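Side-chain contacts in putative flagellar protein FliS (Parabacteroides merdae ATCC 43184, PDB 4YOK), which is of unknown function and consists of a transthyretin-like (prealbumin-like) N-terminal domain followed by a domain related to the E-set families: residues M135-K140 with A195-V200; Q21-R26 with Y101-N106; E107-T112 with M116-M121. One frame throughout, in Å; residues are numbered along the deposited sequence. Where two conformers were deposited one is given.

Contact 1: M135-K140 with A195-V200; sequences MLLLSK and AIYSPV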
loop_
_atom_site.group_PDB
_atom_site.type_symbol
_atom_site.label_atom_id
_atom_site.label_comp_id
_atom_site.label_asym_id
_atom_site.label_seq_id
_atom_site.Cartn_x
_atom_site.Cartn_y
_atom_site.Cartn_z
HETATM N N MSE A 135 -5.164 -2.054 12.116
HETATM C CA MSE A 135 -6.300 -2.843 11.624
HETATM C C MSE A 135 -5.905 -4.279 11.333
HETATM O O MSE A 135 -4.874 -4.533 10.698
HETATM C CB MSE A 135 -6.894 -2.207 10.341
HETATM C CG MSE A 135 -7.369 -0.777 10.548
HETATM SE SE MSE A 135 -7.793 0.039 8.839
HETATM C CE MSE A 135 -5.887 0.508 8.363
ATOM N N LEU A 136 -6.726 -5.212 11.819
ATOM C CA LEU A 136 -6.608 -6.653 11.572
ATOM C C LEU A 136 -7.673 -6.969 10.552
ATOM O O LEU A 136 -8.835 -6.630 10.772
ATOM C CB LEU A 136 -6.772 -7.451 12.878
ATOM C CG LEU A 136 -5.465 -7.857 13.577
ATOM C CD1 LEU A 136 -4.584 -6.667 13.905
ATOM C CD2 LEU A 136 -5.725 -8.742 14.779
ATOM N N LEU A 137 -7.273 -7.517 9.390
ATOM C CA LEU A 137 -8.183 -7.755 8.277
ATOM C C LEU A 137 -8.159 -9.169 7.760
ATOM O O LEU A 137 -7.096 -9.806 7.712
ATOM C CB LEU A 137 -7.800 -6.819 7.096
ATOM C CG LEU A 137 -7.657 -5.328 7.402
ATOM C CD1 LEU A 137 -6.836 -4.609 6.320
ATOM C CD2 LEU A 137 -9.019 -4.676 7.597
ATOM N N LEU A 138 -9.335 -9.652 7.320
ATOM C CA LEU A 138 -9.479 -10.929 6.631
ATOM C C LEU A 138 -10.285 -10.694 5.361
ATOM O O LEU A 138 -11.185 -9.845 5.348
ATOM C CB LEU A 138 -10.141 -12.032 7.477
ATOM C CG LEU A 138 -9.369 -12.514 8.719
ATOM C CD1 LEU A 138 -10.289 -13.304 9.658
ATOM C CD2 LEU A 138 -8.159 -13.375 8.326
ATOM N N SER A 139 -9.957 -11.432 4.303
ATOM C CA SER A 139 -10.682 -11.341 3.043
ATOM C C SER A 139 -10.870 -12.736 2.450
ATOM O O SER A 139 -10.029 -13.604 2.686
ATOM C CB SER A 139 -9.900 -10.456 2.061
ATOM O OG SER A 139 -10.550 -10.430 0.797
ATOM N N LYS A 140 -11.952 -12.946 1.670
ATOM C CA LYS A 140 -12.195 -14.170 0.887
ATOM C C LYS A 140 -11.338 -14.198 -0.390
ATOM O O LYS A 140 -11.347 -15.211 -1.106
ATOM C CB LYS A 140 -13.671 -14.228 0.409
ATOM C CG LYS A 140 -14.699 -14.572 1.455
ATOM C CD LYS A 140 -16.047 -14.890 0.806
ATOM C CE LYS A 140 -16.799 -13.684 0.291
ATOM N NZ LYS A 140 -18.254 -13.963 0.149
ATOM N N ALA A 195 -3.325 4.046 4.830
ATOM C CA ALA A 195 -2.479 3.227 5.701
ATOM C C ALA A 195 -1.362 2.531 4.911
ATOM O O ALA A 195 -1.423 2.420 3.668
ATOM C CB ALA A 195 -3.345 2.161 6.388
ATOM N N ILE A 196 -0.364 2.011 5.651
ATOM C CA ILE A 196 0.665 1.090 5.143
ATOM C C ILE A 196 0.225 -0.276 5.647
ATOM O O ILE A 196 -0.416 -0.368 6.702
ATOM C CB ILE A 196 2.121 1.463 5.551
ATOM C CG1 ILE A 196 3.160 0.662 4.689
ATOM C CG2 ILE A 196 2.361 1.287 7.051
ATOM C CD1 ILE A 196 4.178 1.488 4.029
ATOM N N TYR A 197 0.499 -1.317 4.885
ATOM C CA TYR A 197 0.066 -2.657 5.244
ATOM C C TYR A 197 1.217 -3.652 5.248
ATOM O O TYR A 197 2.320 -3.378 4.770
ATOM C CB TYR A 197 -0.994 -3.122 4.221
ATOM C CG TYR A 197 -2.283 -2.316 4.174
ATOM C CD1 TYR A 197 -2.379 -1.157 3.408
ATOM C CD2 TYR A 197 -3.420 -2.744 4.860
ATOM C CE1 TYR A 197 -3.565 -0.427 3.351
ATOM C CE2 TYR A 197 -4.605 -2.015 4.824
ATOM C CZ TYR A 197 -4.668 -0.852 4.074
ATOM O OH TYR A 197 -5.832 -0.155 4.008
ATOM N N SER A 198 0.939 -4.835 5.761
ATOM C CA SER A 198 1.800 -5.994 5.623
ATOM C C SER A 198 1.525 -6.601 4.240
ATOM O O SER A 198 0.503 -6.254 3.640
ATOM C CB SER A 198 1.445 -7.017 6.709
ATOM O OG SER A 198 0.150 -7.572 6.504
ATOM N N PRO A 199 2.328 -7.549 3.719
ATOM C CA PRO A 199 1.864 -8.304 2.535
ATOM C C PRO A 199 0.593 -9.078 2.895
ATOM O O PRO A 199 0.327 -9.324 4.087
ATOM C CB PRO A 199 3.011 -9.311 2.281
ATOM C CG PRO A 199 4.176 -8.783 3.042
ATOM C CD PRO A 199 3.607 -8.092 4.231
ATOM N N VAL A 200 -0.194 -9.463 1.893
ATOM C CA VAL A 200 -1.370 -10.300 2.113
ATOM C C VAL A 200 -0.847 -11.721 2.299
ATOM O O VAL A 200 0.017 -12.138 1.521
ATOM C CB VAL A 200 -2.357 -10.183 0.922
ATOM C CG1 VAL A 200 -3.512 -11.193 1.021
ATOM C CG2 VAL A 200 -2.877 -8.766 0.790
#
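Met135, a selenomethionine, and Leu137 reach Ala195 and Tyr197 across a beta-sheet of the C-terminal domain, a fold consistent with the immunoglobulin-like E-set sandwich. Strand 182-189 runs between strand 131-139 and strand 196-202, and binds Met135 and Leu137 through the backbones of Gly186 and Arg184. The two segments therefore share no hydrogen bond and meet through side chains alone, on one face of the sheet, across the middle strand. The Met135 chain is extended at chi2 and then bends at chi3 (-81°), which carries the methyl CE to 3.6 Å from CB of Ala195. Two residues on, Leu137 lies on the same face and sends one branch, CD1, to the rim of the Tyr197 ring, near the ring plane, while the two side chains cross at about a right angle. Arg152 flanks both Met135 and Leu137, and Arg184 lies against Tyr197. The phenol is anchored at its far end by a hydrogen bond between OH and the backbone N of Asp146. On the ring edge, CE2 of Tyr197 is the atom nearest to Leu137, 3.7 Å from CD1.

Contact 2: Q21-R26 with Y101-N106; sequences QALNLR and YFMISN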
loop_
_atom_site.group_PDB
_atom_site.type_symbol
_atom_site.label_atom_id
_atom_site.label_comp_id
_atom_site.label_asym_id
_atom_site.label_seq_id
_atom_site.Cartn_x
_atom_site.Cartn_y
_atom_site.Cartn_z
ATOM N N GLN A 21 12.829 -1.557 -0.959
ATOM C CA GLN A 21 11.780 -2.569 -0.739
ATOM C C GLN A 21 10.396 -2.036 -1.122
ATOM O O GLN A 21 10.047 -0.929 -0.729
ATOM C CB GLN A 21 11.784 -3.034 0.729
ATOM C CG GLN A 21 11.075 -4.375 0.952
ATOM C CD GLN A 21 10.968 -4.762 2.409
ATOM O OE1 GLN A 21 10.426 -4.027 3.245
ATOM N NE2 GLN A 21 11.440 -5.956 2.735
ATOM N N ALA A 22 9.608 -2.815 -1.908
ATOM C CA ALA A 22 8.273 -2.384 -2.343
ATOM C C ALA A 22 7.332 -2.262 -1.140
ATOM O O ALA A 22 7.454 -2.995 -0.170
ATOM C CB ALA A 22 7.690 -3.342 -3.384
ATOM N N LEU A 23 6.512 -1.243 -1.156
ATOM C CA LEU A 23 5.569 -0.996 -0.073
ATOM C C LEU A 23 4.296 -1.741 -0.341
ATOM O O LEU A 23 3.902 -1.885 -1.506
ATOM C CB LEU A 23 5.272 0.510 0.038
ATOM C CG LEU A 23 6.455 1.431 0.339
ATOM C CD1 LEU A 23 5.953 2.831 0.608
ATOM C CD2 LEU A 23 7.302 0.897 1.498
ATOM N N ASN A 24 3.634 -2.175 0.739
ATOM C CA ASN A 24 2.346 -2.879 0.707
ATOM C C ASN A 24 1.244 -1.836 0.974
ATOM O O ASN A 24 1.253 -1.190 2.019
ATOM C CB ASN A 24 2.374 -3.980 1.763
ATOM C CG ASN A 24 3.526 -4.945 1.560
ATOM O OD1 ASN A 24 4.582 -4.887 2.208
ATOM N ND2 ASN A 24 3.396 -5.769 0.581
ATOM N N LEU A 25 0.380 -1.604 -0.011
ATOM C CA LEU A 25 -0.622 -0.537 0.038
ATOM C C LEU A 25 -2.034 -0.999 -0.285
ATOM O O LEU A 25 -2.242 -2.135 -0.696
ATOM C CB LEU A 25 -0.205 0.521 -1.021
ATOM C CG LEU A 25 1.229 1.120 -0.869
ATOM C CD1 LEU A 25 1.638 1.867 -2.107
ATOM C CD2 LEU A 25 1.317 2.033 0.341
ATOM N N ARG A 26 -2.989 -0.072 -0.194
ATOM C CA ARG A 26 -4.350 -0.359 -0.645
ATOM C C ARG A 26 -4.304 -0.212 -2.155
ATOM O O ARG A 26 -4.007 0.887 -2.664
ATOM C CB ARG A 26 -5.375 0.589 -0.011
ATOM C CG ARG A 26 -6.752 0.396 -0.672
ATOM C CD ARG A 26 -7.904 1.071 0.066
ATOM N NE ARG A 26 -9.126 0.890 -0.737
ATOM C CZ ARG A 26 -10.063 1.808 -0.936
ATOM N NH1 ARG A 26 -9.983 2.993 -0.336
ATOM N NH2 ARG A 26 -11.095 1.548 -1.729
ATOM N N TYR A 101 5.659 6.862 7.078
ATOM C CA TYR A 101 5.593 7.260 8.501
ATOM C C TYR A 101 6.019 6.074 9.367
ATOM O O TYR A 101 6.794 6.228 10.303
ATOM C CB TYR A 101 4.154 7.679 8.858
ATOM C CG TYR A 101 3.726 8.943 8.161
ATOM C CD1 TYR A 101 4.355 10.160 8.436
ATOM C CD2 TYR A 101 2.742 8.920 7.176
ATOM C CE1 TYR A 101 4.006 11.323 7.753
ATOM C CE2 TYR A 101 2.339 10.096 6.531
ATOM C CZ TYR A 101 2.974 11.291 6.827
ATOM O OH TYR A 101 2.624 12.452 6.189
ATOM N N PHE A 102 5.521 4.885 9.005
ATOM C CA PHE A 102 5.752 3.614 9.691
ATOM C C PHE A 102 6.008 2.472 8.717
ATOM O O PHE A 102 5.568 2.506 7.574
ATOM C CB PHE A 102 4.518 3.224 10.553
ATOM C CG PHE A 102 4.204 4.237 11.630
ATOM C CD1 PHE A 102 4.938 4.264 12.815
ATOM C CD2 PHE A 102 3.212 5.198 11.438
ATOM C CE1 PHE A 102 4.691 5.243 13.788
ATOM C CE2 PHE A 102 2.951 6.165 12.421
ATOM C CZ PHE A 102 3.714 6.195 13.576
HETATM N N MSE A 103 6.724 1.460 9.194
HETATM C CA MSE A 103 6.952 0.216 8.475
HETATM C C MSE A 103 6.502 -0.924 9.396
HETATM O O MSE A 103 6.728 -0.873 10.604
HETATM C CB MSE A 103 8.423 0.041 8.023
HETATM C CG MSE A 103 8.850 1.007 6.915
HETATM SE SE MSE A 103 7.987 0.659 5.158
HETATM C CE MSE A 103 8.892 -1.015 4.752
ATOM N N ILE A 104 5.881 -1.944 8.810
ATOM C CA ILE A 104 5.441 -3.153 9.496
ATOM C C ILE A 104 6.437 -4.239 9.118
ATOM O O ILE A 104 6.784 -4.353 7.944
ATOM C CB ILE A 104 3.987 -3.543 9.088
ATOM C CG1 ILE A 104 2.975 -2.429 9.414
ATOM C CG2 ILE A 104 3.562 -4.883 9.720
ATOM C CD1 ILE A 104 1.625 -2.581 8.661
ATOM N N SER A 105 6.892 -5.034 10.093
ATOM C CA SER A 105 7.819 -6.133 9.815
ATOM C C SER A 105 7.559 -7.304 10.760
ATOM O O SER A 105 6.775 -7.163 11.698
ATOM C CB SER A 105 9.265 -5.663 9.959
ATOM O OG SER A 105 9.556 -5.330 11.304
ATOM N N ASN A 106 8.212 -8.460 10.496
ATOM C CA ASN A 106 8.154 -9.680 11.317
ATOM C C ASN A 106 6.706 -10.147 11.577
ATOM O O ASN A 106 6.393 -10.596 12.676
ATOM C CB ASN A 106 8.892 -9.437 12.653
ATOM C CG ASN A 106 9.366 -10.691 13.347
ATOM O OD1 ASN A 106 9.653 -11.725 12.718
ATOM N ND2 ASN A 106 9.451 -10.619 14.671
#
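The amide of Gln21 is the flat group that meets Met103, a selenomethionine, and it does so through its oxygen alone. OE1 of Gln21 stands 3.7 Å from CE of Met103, with the methyl sitting beyond the oxygen, roughly in the extension of the CD-OE1 bond; segment 101-106 covers neither face of the amide. This is a van der Waals touch at an exposed margin. Because Gln21 was modelled in two conformers and also touches a crystal neighbour, its share of the contact is doubtful.

The firmer half lies deeper, at Leu23. Its CD2 branch rests 3.7 Å from SE of Met103 and 4.1 Å from CE of Met103, so one methyl covers the end of the selenoether chain, the two side chains crossing at about a right angle. In Met103, chi2 (-69°) and chi3 (-70°) turn in the same sense, bending the chain twice and bringing SE and CE to segment 21-26. Ile196 touches Leu23 and Met103 alike and completes a small apolar cluster, to which Val98 adds from the side of Leu23. No hydrogen bond joins the two segments; a polar tie close by is the backbone bond between Asn24 and Tyr197.

Segment 21-26 belongs to the N-terminal prealbumin-like domain, where strand 21-22 pairs with strand 9-18, whereas Met103 lies near the start of strand 102-111, the first of the C-terminal domain. The arrangement is thus a domain-domain interface between a transthyretin-like module and an E-set-like one, built here on apolar side chains, with Gln21 at the margin.

Contact 3: E107-T112 with M116-M121; sequences EQLSVT and MNASFM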
loop_
_atom_site.group_PDB
_atom_site.type_symbol
_atom_site.label_atom_id
_atom_site.label_comp_id
_atom_site.label_asym_id
_atom_site.label_seq_id
_atom_site.Cartn_x
_atom_site.Cartn_y
_atom_site.Cartn_z
ATOM N N GLU A 107 5.836 -10.054 10.570
ATOM C CA GLU A 107 4.415 -10.406 10.740
ATOM C C GLU A 107 4.172 -11.888 10.864
ATOM O O GLU A 107 4.688 -12.692 10.081
ATOM C CB GLU A 107 3.549 -9.893 9.578
ATOM C CG GLU A 107 3.730 -8.419 9.300
ATOM C CD GLU A 107 4.693 -8.138 8.162
ATOM O OE1 GLU A 107 5.615 -8.953 7.943
ATOM O OE2 GLU A 107 4.539 -7.087 7.502
ATOM N N GLN A 108 3.347 -12.244 11.839
ATOM C CA GLN A 108 2.887 -13.616 12.050
ATOM C C GLN A 108 1.376 -13.545 12.218
ATOM O O GLN A 108 0.890 -13.043 13.237
ATOM C CB GLN A 108 3.590 -14.292 13.233
ATOM C CG GLN A 108 4.937 -14.924 12.836
ATOM C CD GLN A 108 4.798 -16.068 11.837
ATOM O OE1 GLN A 108 5.531 -16.144 10.839
ATOM N NE2 GLN A 108 3.836 -16.969 12.061
ATOM N N LEU A 109 0.647 -13.925 11.159
ATOM C CA LEU A 109 -0.824 -13.846 11.119
ATOM C C LEU A 109 -1.427 -15.233 11.059
ATOM O O LEU A 109 -0.998 -16.062 10.261
ATOM C CB LEU A 109 -1.315 -13.004 9.921
ATOM C CG LEU A 109 -0.562 -11.673 9.648
ATOM C CD1 LEU A 109 -1.155 -10.962 8.435
ATOM C CD2 LEU A 109 -0.597 -10.724 10.885
ATOM N N SER A 110 -2.435 -15.484 11.890
ATOM C CA SER A 110 -3.072 -16.801 11.914
ATOM C C SER A 110 -4.506 -16.686 12.408
ATOM O O SER A 110 -4.889 -15.646 12.977
ATOM C CB SER A 110 -2.276 -17.760 12.797
ATOM O OG SER A 110 -2.182 -17.240 14.113
ATOM N N VAL A 111 -5.295 -17.749 12.202
ATOM C CA VAL A 111 -6.677 -17.785 12.655
ATOM C C VAL A 111 -6.953 -19.119 13.318
ATOM O O VAL A 111 -6.499 -20.161 12.842
ATOM C CB VAL A 111 -7.779 -17.461 11.597
ATOM C CG1 VAL A 111 -7.675 -16.033 11.066
ATOM C CG2 VAL A 111 -7.838 -18.485 10.456
ATOM N N THR A 112 -7.709 -19.077 14.402
ATOM C CA THR A 112 -8.242 -20.255 15.075
ATOM C C THR A 112 -9.752 -20.235 14.789
ATOM O O THR A 112 -10.203 -19.461 13.940
ATOM C CB THR A 112 -7.893 -20.263 16.576
ATOM O OG1 THR A 112 -8.663 -19.244 17.226
ATOM C CG2 THR A 112 -6.397 -20.101 16.838
HETATM N N MSE A 116 -8.449 -14.157 15.380
HETATM C CA MSE A 116 -7.375 -13.816 14.474
HETATM C C MSE A 116 -6.263 -13.303 15.367
HETATM O O MSE A 116 -6.481 -12.341 16.126
HETATM C CB MSE A 116 -7.782 -12.787 13.428
HETATM C CG MSE A 116 -6.568 -12.292 12.665
HETATM SE SE MSE A 116 -7.062 -11.056 11.275
HETATM C CE MSE A 116 -5.307 -10.775 10.597
ATOM N N ASN A 117 -5.115 -13.979 15.326
ATOM C CA ASN A 117 -3.916 -13.639 16.097
ATOM C C ASN A 117 -2.907 -12.978 15.169
ATOM O O ASN A 117 -2.667 -13.468 14.059
ATOM C CB ASN A 117 -3.344 -14.902 16.760
ATOM C CG ASN A 117 -4.340 -15.544 17.702
ATOM O OD1 ASN A 117 -4.896 -14.889 18.581
ATOM N ND2 ASN A 117 -4.617 -16.822 17.532
ATOM N N ALA A 118 -2.366 -11.835 15.594
ATOM C CA ALA A 118 -1.405 -11.071 14.800
ATOM C C ALA A 118 -0.294 -10.543 15.701
ATOM O O ALA A 118 -0.559 -9.821 16.671
ATOM C CB ALA A 118 -2.104 -9.919 14.067
ATOM N N SER A 119 0.935 -10.996 15.442
ATOM C CA SER A 119 2.117 -10.508 16.137
ATOM C C SER A 119 2.998 -9.880 15.082
ATOM O O SER A 119 3.176 -10.481 14.025
ATOM C CB SER A 119 2.838 -11.652 16.854
ATOM O OG SER A 119 2.067 -12.027 17.981
ATOM N N PHE A 120 3.500 -8.661 15.322
ATOM C CA PHE A 120 4.340 -7.956 14.347
ATOM C C PHE A 120 5.016 -6.780 15.006
ATOM O O PHE A 120 4.746 -6.478 16.178
ATOM C CB PHE A 120 3.534 -7.498 13.094
ATOM C CG PHE A 120 2.296 -6.682 13.394
ATOM C CD1 PHE A 120 1.095 -7.305 13.719
ATOM C CD2 PHE A 120 2.306 -5.301 13.257
ATOM C CE1 PHE A 120 -0.051 -6.555 13.984
ATOM C CE2 PHE A 120 1.147 -4.550 13.497
ATOM C CZ PHE A 120 -0.009 -5.180 13.905
HETATM N N MSE A 121 5.939 -6.162 14.281
HETATM C CA MSE A 121 6.666 -4.986 14.734
HETATM C C MSE A 121 6.251 -3.761 13.929
HETATM O O MSE A 121 6.124 -3.835 12.707
HETATM C CB MSE A 121 8.179 -5.217 14.568
HETATM C CG MSE A 121 8.728 -6.188 15.572
HETATM SE SE MSE A 121 9.592 -5.172 16.979
HETATM C CE MSE A 121 11.053 -4.360 15.870
HETATM O O HOH W 1 -0.274 -15.361 14.477
HETATM O O HOH W 2 -3.031 -18.797 16.150
#
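Asn117 pairs with Ser110 in an antiparallel beta hairpin, and its side chain can be followed outward from the backbone. CB lies 3.7 Å from OG of Ser110, since the two residues form a hydrogen-bonded pair with side chains on the same face. With chi1 at -60° CG sits beside the backbone N, which sets the amide with ND2 toward Thr112 and OD1 toward the next strand. ND2 passes 3.8 Å from CG2 of Thr112 and donates to a water, 2.9 Å away, that is also bound by OG of Ser110; OD1 bonds to Ser166 OG. A second water, 2.7 Å from Ser110 OG, donates to Asn117 O and, weakly, to Gln108 O. The serine hydroxyl thus holds two waters at the strand surface.

Beneath this polar layer the backbones are bound by two reciprocal pairs. Ser110 N bonds to Asn117 O at 3.0 Å and Asn117 N returns the bond to Ser110 O; Gln108 N bonds to Ser119 O at 2.8 Å, and Ser119 N to Gln108 O.

The other face is apolar. CD2 of Leu109 leans on CB of Ala118 at 3.6 Å, and Val111 sets CG1 against CB of Met116, a selenomethionine whose extended chain runs on into the interior. At the turn, OG1 of Thr112 accepts from the backbone N of Ser114, as in an ST turn, and from that of Ala115.

Strand 115-124 is the central one of a three-stranded sheet, with strand 161-168 on its far flank. The face carrying Leu109, Val111, Met116 and Ala118 packs on the second sheet of the sandwich: Ala183 and Val185 of strand 182-189 meet Leu109, while Leu136 and Leu138 of strand 131-139 meet Ala118 and Met116.

How the contacts relate
From the N terminus, contact 2 comes first: it closes the loop of 74 residues from segment 21-26 to segment 101-106, bringing the N-terminal domain against the first strand of the C-terminal one. Contact 3 continues along that same strand and closes a short hairpin. Contact 1 then closes a 54-residue excursion that visits the first sheet through strand 161-168, and it joins two strands of the second. The three follow in series, without nesting or crossing. They nevertheless touch: Ile196 packs on the backbone of Phe102 between contacts 1 and 2, Ser105 O and Met121 N probably bond between 2 and 3, and Ser198 and Pro199 of contact 1 pack on Glu107 of contact 3.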